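Local coordinates for paenibacillus xanthan lyase (Paenibacillus, PDB 6F2P), which cleaves the polysaccharide xanthan as a family 8 polysaccharide lyase, probably by beta-elimination, and carries several bound calcium ions along its multidomain chain, at residues A[904-910]-A[952-958]; A[961-967]-A[1033-1039]; A[981-985]-A[1008-1012]. The contacts are given in a common frame with arbitrary orientation. Residues are numbered along the deposited sequence.

How the contacts relate
All three contacts lie near the C-terminal end of the chain, in the Golvesin C-terminal domain. Contact 1 comes first along the chain. Contact 2 follows, and the whole of contact 3 falls between its two strands. The centres of contacts 1 and 2 are about 8 Å apart, and each is about 11 Å from that of contact 3. Strand 1030-1039 pairs with both 907-910 and 960-967, and 960-967 pairs in turn with 1003-1010, so one sheet runs through all three contacts. One pairing within that sheet (contact 2) and two contacts to segments from outside it (1 and 3) tie the sandwich together, and contact 1 includes Asp910 of a calcium site.

Contact 1 of 3, residues A[904-910]-A[952-958]; sequences DTTVIVD and FTPNVPI. With CA (calcium ion), chain G.
A chain crossing between two sheets can pack on a strand without pairing with it; here no hydrogen bond joins the two segments. Residues 904-905 end a short helix, Thr906 leaves helical geometry, and 907-910 is extended. Measured from first to last CA, 904-910 and 952-958 run 176° apart; the CA atoms of Thr905 and Pro957 lie 5.7 Å apart, those of Val909 and Pro954 6.4 Å. Phe952 (chi1 m) turns toward Val909, its CD2 3.7 Å from Val909 CG1. Pro954 CB packs 3.9 Å from Val907 CG1 and 4.0 Å from Val909 CG2; both valines are t. Asn955 O lies 3.4 Å and Pro957 CD 3.7 Å from Val907 CG2. Ile958 CD1 meets Thr905 CG2 at 3.7 Å. Asp910 faces away and chelates calcium through OD1 (2.6 Å) and OD2 (2.9 Å), with Asn911, Tyr933, Asp936 and Asp1032. Strand 907-910 pairs with 1030-1039, and the loop leads from 949-952 of the second sheet to 960-967 beside 1030-1039.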
# COMPACT_ATOMS: atom_id res chain seq x y z
N ASP A 904 30.08 27.90 -7.66
CA ASP A 904 28.88 28.49 -7.06
C ASP A 904 29.09 29.92 -6.58
O ASP A 904 28.17 30.74 -6.64
CB ASP A 904 28.43 27.66 -5.85
CG ASP A 904 28.15 26.21 -6.19
OD1 ASP A 904 27.49 25.96 -7.23
OD2 ASP A 904 28.59 25.33 -5.41
N THR A 905 30.29 30.21 -6.09
CA THR A 905 30.52 31.44 -5.33
C THR A 905 31.30 32.53 -6.05
O THR A 905 31.03 33.71 -5.85
CB THR A 905 31.16 31.14 -3.95
OG1 THR A 905 32.27 30.24 -4.11
CG2 THR A 905 30.15 30.51 -3.01
N THR A 906 32.26 32.15 -6.89
CA THR A 906 33.04 33.13 -7.65
C THR A 906 32.13 34.01 -8.52
O THR A 906 31.25 33.51 -9.22
CB THR A 906 34.10 32.43 -8.53
OG1 THR A 906 35.03 31.72 -7.69
CG2 THR A 906 34.87 33.46 -9.36
N VAL A 907 32.34 35.33 -8.45
CA VAL A 907 31.54 36.27 -9.24
C VAL A 907 32.43 37.16 -10.11
O VAL A 907 33.43 37.69 -9.63
CB VAL A 907 30.68 37.17 -8.34
CG1 VAL A 907 29.86 38.13 -9.19
CG2 VAL A 907 29.77 36.33 -7.45
N ILE A 908 32.08 37.32 -11.38
CA ILE A 908 32.81 38.22 -12.28
C ILE A 908 31.90 39.32 -12.81
O ILE A 908 30.78 39.06 -13.25
CB ILE A 908 33.43 37.48 -13.48
CG1 ILE A 908 34.42 36.42 -13.00
CG2 ILE A 908 34.11 38.47 -14.43
CD1 ILE A 908 35.13 35.68 -14.14
N VAL A 909 32.38 40.56 -12.77
CA VAL A 909 31.63 41.67 -13.35
C VAL A 909 32.45 42.38 -14.42
O VAL A 909 33.54 42.87 -14.14
CB VAL A 909 31.20 42.67 -12.28
CG1 VAL A 909 30.22 43.66 -12.86
CG2 VAL A 909 30.56 41.95 -11.10
N ASP A 910 31.93 42.39 -15.65
CA ASP A 910 32.60 43.05 -16.76
C ASP A 910 31.98 44.43 -16.95
O ASP A 910 30.92 44.69 -16.39
CB ASP A 910 32.46 42.22 -18.04
CG ASP A 910 33.42 42.65 -19.13
OD1 ASP A 910 34.64 42.41 -18.98
OD2 ASP A 910 32.96 43.23 -20.14
N PHE A 952 31.43 48.64 -9.99
CA PHE A 952 31.09 47.22 -10.12
C PHE A 952 30.39 46.70 -8.87
O PHE A 952 31.02 46.54 -7.83
CB PHE A 952 32.36 46.39 -10.35
CG PHE A 952 33.15 46.77 -11.57
CD1 PHE A 952 34.14 47.73 -11.50
CD2 PHE A 952 32.93 46.13 -12.78
CE1 PHE A 952 34.89 48.08 -12.62
CE2 PHE A 952 33.68 46.47 -13.91
CZ PHE A 952 34.66 47.45 -13.83
N THR A 953 29.10 46.43 -8.96
CA THR A 953 28.37 45.84 -7.84
C THR A 953 28.06 44.36 -8.10
O THR A 953 27.12 44.04 -8.82
CB THR A 953 27.05 46.60 -7.55
OG1 THR A 953 27.32 48.00 -7.40
CG2 THR A 953 26.38 46.07 -6.29
N PRO A 954 28.85 43.46 -7.50
CA PRO A 954 28.64 42.01 -7.67
C PRO A 954 27.48 41.50 -6.82
O PRO A 954 27.11 42.12 -5.83
CB PRO A 954 29.94 41.41 -7.14
CG PRO A 954 30.38 42.38 -6.10
CD PRO A 954 30.02 43.74 -6.65
N ASN A 955 26.91 40.37 -7.24
CA ASN A 955 25.89 39.69 -6.46
C ASN A 955 26.54 38.55 -5.68
O ASN A 955 26.83 37.49 -6.22
CB ASN A 955 24.80 39.15 -7.37
CG ASN A 955 23.55 38.75 -6.61
OD1 ASN A 955 23.58 38.55 -5.39
ND2 ASN A 955 22.44 38.63 -7.33
N VAL A 956 26.79 38.80 -4.40
CA VAL A 956 27.50 37.83 -3.57
C VAL A 956 26.54 36.71 -3.16
O VAL A 956 25.52 36.97 -2.52
CB VAL A 956 28.17 38.52 -2.34
CG1 VAL A 956 28.85 37.51 -1.46
CG2 VAL A 956 29.17 39.55 -2.81
N PRO A 957 26.85 35.47 -3.57
CA PRO A 957 25.98 34.31 -3.33
C PRO A 957 25.84 33.98 -1.85
O PRO A 957 24.73 33.81 -1.35
CB PRO A 957 26.71 33.18 -4.06
CG PRO A 957 27.56 33.86 -5.08
CD PRO A 957 28.02 35.12 -4.40
N ILE A 958 26.98 33.89 -1.17
CA ILE A 958 27.03 33.49 0.23
C ILE A 958 27.84 34.52 1.01
O ILE A 958 28.92 34.92 0.56
CB ILE A 958 27.73 32.12 0.41
CG1 ILE A 958 27.11 31.06 -0.50
CG2 ILE A 958 27.69 31.67 1.86
CD1 ILE A 958 27.71 29.67 -0.32
CA CA G . 35.67 44.19 -20.50

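Contact 2 of 3, residues A[961-967]-A[1033-1039]; sequences TYQVYMM and AVKLVKV
This is an antiparallel strand pair inside one sheet of a beta-sandwich, with strand 1030-1039 set between 907-910 and 960-967. Both segments are extended throughout; their short axes approach to 4.3 Å at 149°, with Val964 opposite Leu1036. Hydrogen-bonded pairs, in residue order, are Gln963-Val1037 (N to O 2.8 Å, O to N 2.9 Å), Tyr965-Lys1035 (N to O 2.9 Å, O to N 3.0 Å) and Met967-Ala1033 (N to O 2.9 Å); Val1039 N adds a single bond to Thr961 O at 2.8 Å. Between them alternate the non-hydrogen-bonded pairs Tyr962-Lys1038, Val964-Leu1036 and Met966-Val1034. Tyr962 (m) takes Lys1038 CG over its ring, 4.3 Å from the centroid, a CH-pi contact, though the lysine's end leads away from the partner strand. On the other face Tyr965 (m) CE1 packs 3.7 Å from Val1037 (t) CG2. In mid-pair, Val964, Met966, Val1034 and Leu1036 point inward to strand 1017-1021, against Gln963, Tyr965 and Lys1035 outward, as in a beta-sandwich, consistent with a galactose-binding-domain-like fold.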
# COMPACT_ATOMS: atom_id res chain seq x y z
N THR A 961 34.18 35.49 3.28
CA THR A 961 35.40 36.21 2.94
C THR A 961 35.74 36.02 1.47
O THR A 961 35.79 34.89 0.97
CB THR A 961 36.57 35.76 3.82
OG1 THR A 961 36.22 35.93 5.19
CG2 THR A 961 37.81 36.58 3.52
N TYR A 962 35.98 37.13 0.78
CA TYR A 962 36.24 37.09 -0.66
C TYR A 962 37.47 37.89 -1.07
O TYR A 962 37.59 39.08 -0.75
CB TYR A 962 35.06 37.66 -1.42
CG TYR A 962 33.84 36.79 -1.46
CD1 TYR A 962 32.90 36.84 -0.44
CD2 TYR A 962 33.62 35.92 -2.52
CE1 TYR A 962 31.78 36.04 -0.48
CE2 TYR A 962 32.50 35.13 -2.57
CZ TYR A 962 31.58 35.19 -1.54
OH TYR A 962 30.46 34.41 -1.59
N GLN A 963 38.37 37.23 -1.80
CA GLN A 963 39.47 37.91 -2.48
C GLN A 963 38.95 38.76 -3.64
O GLN A 963 38.18 38.28 -4.47
CB GLN A 963 40.48 36.89 -2.98
CG GLN A 963 41.19 36.16 -1.86
CD GLN A 963 42.28 35.25 -2.36
OE1 GLN A 963 42.22 34.75 -3.49
NE2 GLN A 963 43.30 35.05 -1.53
N VAL A 964 39.37 40.02 -3.67
CA VAL A 964 38.92 40.94 -4.72
C VAL A 964 40.01 41.16 -5.78
O VAL A 964 41.05 41.75 -5.49
CB VAL A 964 38.48 42.29 -4.10
CG1 VAL A 964 38.13 43.29 -5.19
CG2 VAL A 964 37.30 42.09 -3.16
N TYR A 965 39.76 40.67 -6.99
CA TYR A 965 40.69 40.85 -8.11
C TYR A 965 40.20 41.89 -9.11
O TYR A 965 39.01 42.17 -9.19
CB TYR A 965 40.93 39.54 -8.85
CG TYR A 965 41.58 38.46 -8.03
CD1 TYR A 965 40.82 37.66 -7.19
CD2 TYR A 965 42.94 38.22 -8.11
CE1 TYR A 965 41.40 36.67 -6.44
CE2 TYR A 965 43.53 37.22 -7.36
CZ TYR A 965 42.75 36.45 -6.53
OH TYR A 965 43.32 35.44 -5.78
N MET A 966 41.13 42.45 -9.87
CA MET A 966 40.78 43.36 -10.96
C MET A 966 41.73 43.21 -12.15
O MET A 966 42.94 43.01 -11.98
CB MET A 966 40.73 44.81 -10.48
CG MET A 966 40.38 45.79 -11.58
SD MET A 966 40.40 47.52 -11.08
CE MET A 966 38.95 47.61 -10.02
N MET A 967 41.18 43.30 -13.35
CA MET A 967 41.96 43.25 -14.57
C MET A 967 41.76 44.55 -15.32
O MET A 967 40.72 45.19 -15.18
CB MET A 967 41.50 42.07 -15.42
CG MET A 967 42.28 41.87 -16.71
SD MET A 967 41.74 40.37 -17.53
CE MET A 967 42.20 39.15 -16.29
N ALA A 1033 37.26 44.72 -15.54
CA ALA A 1033 36.55 43.69 -14.79
C ALA A 1033 37.08 43.42 -13.37
O ALA A 1033 38.28 43.56 -13.10
CB ALA A 1033 36.49 42.39 -15.60
N VAL A 1034 36.16 43.02 -12.49
CA VAL A 1034 36.51 42.58 -11.14
C VAL A 1034 36.06 41.13 -10.93
O VAL A 1034 35.19 40.62 -11.64
CB VAL A 1034 35.85 43.47 -10.07
CG1 VAL A 1034 36.20 44.93 -10.31
CG2 VAL A 1034 34.35 43.27 -10.06
N LYS A 1035 36.68 40.45 -9.96
CA LYS A 1035 36.31 39.08 -9.63
C LYS A 1035 36.47 38.78 -8.15
O LYS A 1035 37.55 38.92 -7.58
CB LYS A 1035 37.12 38.06 -10.45
CG LYS A 1035 36.73 36.62 -10.17
CD LYS A 1035 37.33 35.64 -11.18
CE LYS A 1035 38.83 35.48 -11.02
NZ LYS A 1035 39.35 34.32 -11.80
N LEU A 1036 35.37 38.39 -7.51
CA LEU A 1036 35.41 37.99 -6.12
C LEU A 1036 35.57 36.47 -6.06
O LEU A 1036 34.83 35.72 -6.70
CB LEU A 1036 34.15 38.43 -5.38
CG LEU A 1036 34.10 39.86 -4.80
CD1 LEU A 1036 34.39 40.90 -5.87
CD2 LEU A 1036 32.76 40.13 -4.15
N VAL A 1037 36.56 36.01 -5.29
CA VAL A 1037 36.76 34.59 -5.12
C VAL A 1037 36.67 34.25 -3.64
O VAL A 1037 37.41 34.80 -2.83
CB VAL A 1037 38.12 34.15 -5.65
CG1 VAL A 1037 38.21 32.62 -5.61
CG2 VAL A 1037 38.34 34.68 -7.06
N LYS A 1038 35.77 33.34 -3.30
CA LYS A 1038 35.54 33.00 -1.90
C LYS A 1038 36.74 32.26 -1.28
O LYS A 1038 37.37 31.43 -1.92
CB LYS A 1038 34.24 32.21 -1.73
CG LYS A 1038 33.82 32.06 -0.28
CD LYS A 1038 32.33 31.82 -0.12
CE LYS A 1038 31.99 31.61 1.35
NZ LYS A 1038 32.77 30.47 1.91
N VAL A 1039 37.05 32.61 -0.04
CA VAL A 1039 38.09 31.93 0.73
C VAL A 1039 37.59 31.59 2.13
O VAL A 1039 36.93 32.40 2.78
CB VAL A 1039 39.41 32.76 0.83
CG1 VAL A 1039 40.14 32.78 -0.49
CG2 VAL A 1039 39.12 34.17 1.29

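Contact 3 of 3, residues A[981-985]-A[1008-1012]; sequences DVTHS and YSFNA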
# COMPACT_ATOMS: atom_id res chain seq x y z
N ASP A 981 37.93 52.12 -4.81
CA ASP A 981 37.23 51.84 -3.56
C ASP A 981 36.69 50.42 -3.54
O ASP A 981 36.20 49.92 -4.55
CB ASP A 981 36.07 52.81 -3.34
CG ASP A 981 36.53 54.22 -3.14
OD1 ASP A 981 37.67 54.41 -2.65
OD2 ASP A 981 35.76 55.15 -3.46
N VAL A 982 36.78 49.77 -2.39
CA VAL A 982 36.13 48.49 -2.19
C VAL A 982 35.22 48.61 -0.97
O VAL A 982 35.70 48.65 0.17
CB VAL A 982 37.14 47.36 -1.97
CG1 VAL A 982 36.42 46.05 -1.68
CG2 VAL A 982 38.04 47.22 -3.19
N THR A 983 33.92 48.71 -1.20
CA THR A 983 32.96 48.78 -0.11
C THR A 983 32.50 47.37 0.24
O THR A 983 31.89 46.70 -0.57
CB THR A 983 31.74 49.65 -0.45
OG1 THR A 983 32.17 50.88 -1.05
CG2 THR A 983 30.94 49.96 0.80
N HIS A 984 32.83 46.93 1.45
CA HIS A 984 32.52 45.58 1.88
C HIS A 984 31.74 45.61 3.18
O HIS A 984 31.30 46.67 3.63
CB HIS A 984 33.83 44.81 2.09
CG HIS A 984 34.76 45.50 3.03
ND1 HIS A 984 34.81 45.22 4.38
CD2 HIS A 984 35.67 46.49 2.82
CE1 HIS A 984 35.70 46.00 4.96
NE2 HIS A 984 36.24 46.78 4.03
N SER A 985 31.57 44.44 3.80
CA SER A 985 30.93 44.36 5.10
C SER A 985 31.88 44.90 6.17
O SER A 985 32.97 44.37 6.38
CB SER A 985 30.51 42.92 5.41
OG SER A 985 29.87 42.82 6.67
N TYR A 1008 38.30 40.77 1.87
CA TYR A 1008 37.34 41.41 2.77
C TYR A 1008 36.13 40.52 3.04
O TYR A 1008 35.90 39.54 2.34
CB TYR A 1008 36.86 42.75 2.18
CG TYR A 1008 38.00 43.65 1.76
CD1 TYR A 1008 38.55 44.57 2.64
CD2 TYR A 1008 38.53 43.58 0.47
CE1 TYR A 1008 39.59 45.39 2.27
CE2 TYR A 1008 39.58 44.40 0.08
CZ TYR A 1008 40.11 45.30 0.99
OH TYR A 1008 41.15 46.12 0.62
N SER A 1009 35.37 40.87 4.08
CA SER A 1009 34.12 40.18 4.37
C SER A 1009 32.99 40.85 3.61
O SER A 1009 32.84 42.06 3.65
CB SER A 1009 33.81 40.22 5.86
OG SER A 1009 34.73 39.43 6.59
N PHE A 1010 32.20 40.05 2.90
CA PHE A 1010 31.03 40.57 2.22
C PHE A 1010 29.78 39.86 2.71
O PHE A 1010 29.81 38.68 3.08
CB PHE A 1010 31.15 40.37 0.71
CG PHE A 1010 32.20 41.21 0.06
CD1 PHE A 1010 31.92 42.51 -0.36
CD2 PHE A 1010 33.48 40.70 -0.16
CE1 PHE A 1010 32.89 43.29 -0.98
CE2 PHE A 1010 34.46 41.47 -0.78
CZ PHE A 1010 34.17 42.77 -1.19
N ASN A 1011 28.67 40.58 2.73
CA ASN A 1011 27.37 39.97 2.97
C ASN A 1011 26.80 39.48 1.66
O ASN A 1011 27.10 40.03 0.59
CB ASN A 1011 26.41 40.96 3.63
CG ASN A 1011 26.89 41.42 5.00
OD1 ASN A 1011 27.31 42.56 5.17
ND2 ASN A 1011 26.83 40.52 5.98
N ALA A 1012 25.98 38.43 1.73
CA ALA A 1012 25.25 37.98 0.56
C ALA A 1012 24.33 39.12 0.10
O ALA A 1012 23.68 39.76 0.92
CB ALA A 1012 24.45 36.73 0.88
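Where two sheets of a sandwich meet at a margin, polar groups need partners as much as side chains need neighbours. Strands 981-984 and 1008-1010 belong to different sheets, run at 50° to each other with axes that come within 7.2 Å at closest, and draw together at Ser985 and Phe1010, whose CA atoms are 4.8 Å apart. Just past the end of its strand, Ser985 N donates to Ser1009 O at 2.7 Å, and Ser985 OG donates to Asn1011 OD1 at 3.0 Å. The carbonyl of the same serine is satisfied too, since His984 ND1 donates a hydrogen bond to Ser985 O at 2.8 Å. With that bond in place the imidazole lies in an offset stack on Tyr1008, with centroids 4.6 Å apart and planes at 28°. His984 CB in turn lies over the face of Phe1010, 3.9 Å from the ring centroid, and Val982 CG1 touches Tyr1008 CD2 at 3.9 Å and Phe1010 CZ at 4.0 Å. Within their own sheets, the backbone of Thr983 bonds with Ala1017, Val982 with Ala989, Tyr1008 with Tyr962 and Phe1010 with Gly960. The chemistry therefore implies a junction of two kinds, with directional hydrogen bonds concentrated on Ser985 and an aromatic and aliphatic cluster filling the wedge between the diverging strands.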